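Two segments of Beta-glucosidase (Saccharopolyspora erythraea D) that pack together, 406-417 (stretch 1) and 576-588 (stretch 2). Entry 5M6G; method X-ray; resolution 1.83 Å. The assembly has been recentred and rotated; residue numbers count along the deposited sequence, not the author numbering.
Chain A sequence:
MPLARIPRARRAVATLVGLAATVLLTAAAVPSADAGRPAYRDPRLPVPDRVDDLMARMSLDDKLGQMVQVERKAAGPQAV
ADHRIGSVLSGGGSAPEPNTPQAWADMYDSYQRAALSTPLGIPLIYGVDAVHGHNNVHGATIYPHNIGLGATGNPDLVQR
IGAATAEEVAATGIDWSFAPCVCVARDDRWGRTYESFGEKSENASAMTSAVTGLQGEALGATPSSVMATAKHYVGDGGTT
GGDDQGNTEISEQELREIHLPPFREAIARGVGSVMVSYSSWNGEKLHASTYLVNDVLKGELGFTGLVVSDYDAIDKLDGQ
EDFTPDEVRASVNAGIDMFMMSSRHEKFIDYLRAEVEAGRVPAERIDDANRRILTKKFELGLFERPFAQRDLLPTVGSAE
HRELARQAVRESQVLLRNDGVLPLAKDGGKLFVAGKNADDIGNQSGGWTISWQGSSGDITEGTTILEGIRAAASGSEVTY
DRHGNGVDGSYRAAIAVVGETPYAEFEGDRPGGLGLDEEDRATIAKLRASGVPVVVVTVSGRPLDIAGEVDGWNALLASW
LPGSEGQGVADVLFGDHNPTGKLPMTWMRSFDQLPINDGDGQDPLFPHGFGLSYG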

# COMPACT_ATOMS: atom_id res chain seq x y z
N ARG A 406 13.66 9.85 -3.51
CA ARG A 406 14.88 10.00 -2.73
C ARG A 406 14.67 10.93 -1.54
O ARG A 406 15.21 10.70 -0.45
CB ARG A 406 15.99 10.53 -3.64
CG ARG A 406 17.37 10.60 -2.99
CD ARG A 406 18.40 11.11 -3.99
NE ARG A 406 19.71 11.28 -3.35
CZ ARG A 406 20.77 11.80 -3.95
NH1 ARG A 406 20.69 12.21 -5.20
NH2 ARG A 406 21.92 11.93 -3.29
N GLN A 407 13.90 12.01 -1.73
CA GLN A 407 13.64 12.90 -0.62
C GLN A 407 12.82 12.19 0.45
O GLN A 407 13.04 12.39 1.65
CB GLN A 407 12.94 14.18 -1.12
CG GLN A 407 12.65 15.21 -0.02
CD GLN A 407 13.91 15.79 0.61
OE1 GLN A 407 14.98 15.81 -0.01
NE2 GLN A 407 13.80 16.25 1.85
N ALA A 408 11.90 11.31 0.04
CA ALA A 408 11.12 10.54 1.01
C ALA A 408 12.00 9.52 1.73
O ALA A 408 11.85 9.31 2.93
CB ALA A 408 9.95 9.84 0.32
N VAL A 409 12.93 8.89 1.00
CA VAL A 409 13.90 8.00 1.65
C VAL A 409 14.64 8.76 2.75
O VAL A 409 14.70 8.31 3.90
CB VAL A 409 14.88 7.41 0.62
CG1 VAL A 409 15.98 6.61 1.35
CG2 VAL A 409 14.13 6.54 -0.39
N ARG A 410 15.21 9.92 2.40
CA ARG A 410 15.94 10.74 3.37
C ARG A 410 15.12 11.00 4.62
O ARG A 410 15.55 10.72 5.74
CB ARG A 410 16.31 12.10 2.74
CG ARG A 410 17.43 12.10 1.77
CD ARG A 410 17.48 13.44 1.06
NE ARG A 410 18.24 13.34 -0.18
CZ ARG A 410 17.92 13.99 -1.30
NH1 ARG A 410 16.85 14.77 -1.33
NH2 ARG A 410 18.67 13.84 -2.38
N GLU A 411 13.92 11.55 4.43
CA GLU A 411 13.12 11.98 5.57
C GLU A 411 12.57 10.82 6.37
O GLU A 411 12.21 11.00 7.54
CB GLU A 411 12.00 12.90 5.09
CG GLU A 411 12.51 14.20 4.46
CD GLU A 411 11.40 15.18 4.09
OE1 GLU A 411 10.36 15.22 4.80
OE2 GLU A 411 11.56 15.91 3.09
N SER A 412 12.51 9.61 5.79
CA SER A 412 11.96 8.47 6.50
C SER A 412 12.97 7.84 7.45
O SER A 412 12.57 7.09 8.35
CB SER A 412 11.46 7.41 5.51
OG SER A 412 12.54 6.78 4.82
N GLN A 413 14.27 8.13 7.28
CA GLN A 413 15.30 7.55 8.13
C GLN A 413 15.17 8.06 9.56
O GLN A 413 15.04 9.26 9.79
CB GLN A 413 16.69 7.89 7.58
CG GLN A 413 16.87 7.53 6.11
CD GLN A 413 16.66 6.05 5.84
OE1 GLN A 413 17.55 5.24 6.09
NE2 GLN A 413 15.47 5.69 5.36
N VAL A 414 15.26 7.15 10.53
CA VAL A 414 15.14 7.49 11.94
C VAL A 414 16.45 7.12 12.63
O VAL A 414 16.79 5.93 12.71
CB VAL A 414 13.95 6.79 12.61
CG1 VAL A 414 13.90 7.17 14.09
CG2 VAL A 414 12.65 7.16 11.90
N LEU A 415 17.17 8.12 13.11
CA LEU A 415 18.40 7.88 13.85
C LEU A 415 18.07 7.56 15.31
O LEU A 415 17.47 8.38 16.01
CB LEU A 415 19.35 9.07 13.74
CG LEU A 415 20.70 8.91 14.44
CD1 LEU A 415 21.53 7.84 13.73
CD2 LEU A 415 21.44 10.22 14.50
N LEU A 416 18.47 6.38 15.76
CA LEU A 416 18.10 5.87 17.07
C LEU A 416 19.24 5.79 18.06
O LEU A 416 19.01 5.87 19.27
CB LEU A 416 17.47 4.48 16.92
CG LEU A 416 16.16 4.46 16.13
CD1 LEU A 416 15.75 3.02 15.79
CD2 LEU A 416 15.06 5.21 16.89
N ARG A 417 20.47 5.60 17.58
CA ARG A 417 21.66 5.61 18.43
C ARG A 417 22.80 6.17 17.61
O ARG A 417 22.89 5.91 16.41
CB ARG A 417 22.04 4.22 18.94
CG ARG A 417 21.09 3.63 19.98
CD ARG A 417 21.37 4.16 21.39
NE ARG A 417 20.38 3.68 22.34
CZ ARG A 417 20.48 2.53 22.99
NH1 ARG A 417 21.54 1.75 22.79
NH2 ARG A 417 19.53 2.16 23.83
N ASP A 576 24.51 14.60 4.39
CA ASP A 576 23.85 15.47 3.42
C ASP A 576 22.42 15.80 3.85
O ASP A 576 21.93 16.91 3.59
CB ASP A 576 23.86 14.82 2.03
CG ASP A 576 25.25 14.78 1.43
OD1 ASP A 576 26.04 15.70 1.72
OD2 ASP A 576 25.57 13.82 0.68
N HIS A 577 21.75 14.88 4.53
CA HIS A 577 20.45 15.13 5.16
C HIS A 577 20.60 14.86 6.66
O HIS A 577 20.82 13.72 7.06
CB HIS A 577 19.36 14.25 4.55
CG HIS A 577 18.00 14.49 5.13
ND1 HIS A 577 17.20 15.54 4.74
CD2 HIS A 577 17.32 13.84 6.11
CE1 HIS A 577 16.07 15.51 5.43
NE2 HIS A 577 16.12 14.49 6.27
N ASN A 578 20.52 15.92 7.46
CA ASN A 578 20.47 15.78 8.91
C ASN A 578 19.18 15.06 9.27
O ASN A 578 18.09 15.57 8.95
CB ASN A 578 20.53 17.16 9.56
CG ASN A 578 20.86 17.12 11.04
OD1 ASN A 578 20.91 16.06 11.67
ND2 ASN A 578 21.08 18.29 11.62
N PRO A 579 19.23 13.89 9.91
CA PRO A 579 18.02 13.07 10.09
C PRO A 579 16.87 13.84 10.71
O PRO A 579 17.02 14.53 11.72
CB PRO A 579 18.49 11.94 11.02
CG PRO A 579 19.94 11.90 10.89
CD PRO A 579 20.42 13.26 10.51
N THR A 580 15.70 13.71 10.09
CA THR A 580 14.49 14.36 10.57
C THR A 580 13.39 13.38 10.95
O THR A 580 12.42 13.79 11.60
CB THR A 580 13.96 15.33 9.51
OG1 THR A 580 13.92 14.67 8.24
CG2 THR A 580 14.86 16.55 9.41
N GLY A 581 13.51 12.11 10.58
CA GLY A 581 12.45 11.16 10.87
C GLY A 581 12.28 10.90 12.36
O GLY A 581 13.22 10.97 13.15
N LYS A 582 11.04 10.58 12.73
CA LYS A 582 10.69 10.18 14.09
C LYS A 582 9.94 8.86 14.04
O LYS A 582 9.29 8.54 13.04
CB LYS A 582 9.81 11.24 14.79
CG LYS A 582 10.34 12.66 14.71
CD LYS A 582 11.64 12.82 15.48
CE LYS A 582 12.12 14.27 15.47
NZ LYS A 582 13.28 14.49 16.39
N LEU A 583 10.04 8.08 15.11
CA LEU A 583 9.40 6.78 15.16
C LEU A 583 7.88 6.89 15.02
O LEU A 583 7.24 7.59 15.82
CB LEU A 583 9.72 6.05 16.45
CG LEU A 583 11.11 5.40 16.54
CD1 LEU A 583 11.16 4.47 17.75
CD2 LEU A 583 11.45 4.64 15.26
N PRO A 584 7.28 6.22 14.03
CA PRO A 584 5.82 6.15 13.94
C PRO A 584 5.20 4.99 14.71
O PRO A 584 3.97 4.94 14.85
CB PRO A 584 5.60 5.97 12.43
CG PRO A 584 6.79 5.13 12.01
CD PRO A 584 7.95 5.67 12.83
N MET A 585 6.02 4.03 15.17
CA MET A 585 5.59 2.96 16.06
C MET A 585 6.49 2.98 17.28
O MET A 585 7.67 3.33 17.20
CB MET A 585 5.67 1.56 15.40
CG MET A 585 4.52 1.15 14.46
SD MET A 585 4.50 2.15 12.96
CE MET A 585 3.39 1.26 11.85
N THR A 586 5.93 2.59 18.43
CA THR A 586 6.72 2.41 19.64
C THR A 586 7.62 1.18 19.49
O THR A 586 7.17 0.13 19.03
CB THR A 586 5.78 2.26 20.84
OG1 THR A 586 5.04 3.47 21.03
CG2 THR A 586 6.56 1.96 22.09
N TRP A 587 8.88 1.31 19.88
CA TRP A 587 9.87 0.26 19.64
C TRP A 587 10.05 -0.59 20.90
O TRP A 587 10.48 -0.07 21.94
CB TRP A 587 11.21 0.86 19.21
CG TRP A 587 12.12 -0.12 18.53
CD1 TRP A 587 12.64 -1.26 19.07
CD2 TRP A 587 12.63 -0.03 17.19
NE1 TRP A 587 13.45 -1.89 18.14
CE2 TRP A 587 13.45 -1.16 16.98
CE3 TRP A 587 12.47 0.89 16.15
CZ2 TRP A 587 14.10 -1.39 15.77
CZ3 TRP A 587 13.13 0.66 14.95
CH2 TRP A 587 13.93 -0.47 14.77
N MET A 588 9.81 -1.89 20.78
CA MET A 588 9.75 -2.79 21.93
C MET A 588 11.11 -2.95 22.62
O MET A 588 12.17 -2.96 21.98
CB MET A 588 9.26 -4.17 21.47
CG MET A 588 10.32 -4.94 20.66
SD MET A 588 9.72 -6.36 19.75
CE MET A 588 9.44 -5.64 18.13
O HOH W 1 15.69 11.47 8.38
O HOH W 2 10.69 15.15 7.58
O HOH W 3 16.05 10.65 13.17

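Stretch 1 begins as the end of a helix, passes through a short turn and continues as a strand from Val414. Stretch 2 has no regular helix or strand. It runs alongside as an extended, irregular segment. The CA atoms come closest at Val414 and Gly581, 4.7 Å apart. The contact buries 554 Å² in total, counting both sides.

Direct backbone bonding is sparse. One hydrogen bond crosses between the stretches, from Gly581 N to Gln413 O at 3.3 Å. Its N-H...O angle of 124° makes it weak. Gly581 CA also lies 3.4 Å from Gln413 O in a CA-H...O contact, and 3.3 Å from Glu411 O. This close fit depends on glycine. A CB here would point toward stretch 1 and sit 2.4 Å from Gln413 O and 2.9 Å from Glu411 O. Both would be clashes.

Water supplies much of the remaining polar linkage. Water 1 donates to Arg410 O and to Gln413 O, each at 2.7 Å, and accepts from Thr580 N at 2.8 Å. It thus ties two carbonyls near the helix end to the backbone of stretch 2. Water 3 accepts from Leu415 N at 2.8 Å and lies 2.8 Å from Gly581 O, linking the strand to the same glycine. Water 2 joins side chains. It donates to Glu411 OE1 at 2.8 Å and accepts a weak bond from Thr580 OG1 at 3.3 Å.

His577 packs against the helix. Arg410 CB lies over one face of its ring, 3.9 Å from the centroid and 16° off the normal. This is a CH-pi contact made by the aliphatic base of the arginine. The end of the Arg410 side chain leads away from stretch 2. Glu411 CG approaches the ring obliquely, 3.9 Å from His577 CE1.

Hydrogen bonds within each stretch help order these side chains. His577 NE2 donates to Thr580 OG1 at 3.0 Å, which ties the ring to its own segment. On the helix, Arg410 NH1 donates to Gln407 OE1 at 2.5 Å. Gln407 NE2 donates to Glu411 OE2 at 2.6 Å. The amide of Gln407 therefore bridges two charged neighbours, using its oxygen for one and its nitrogen for the other.

The strand makes apolar contacts. Leu415 CB meets Pro579 CB at 4.0 Å. Val414 CG1 lies 3.7 Å from Leu583 CD2, and Leu416 CD2 lies 4.0 Å from Leu583 CG. The CA-to-CB bond of Leu583 points sideways to stretch 1, but the end of the side chain comes nearer and meets both residues. Leu416 CD1 reaches Trp587 CZ3 at 3.6 Å. It makes an off-centre CH-pi contact, 4.1 Å from the centroid of the six-membered ring. All six of these residues are buried, so their packing keeps apolar surface away from solvent. The polar contacts thus gather around the helix end and Gly581, while the later part of the interface is mainly apolar.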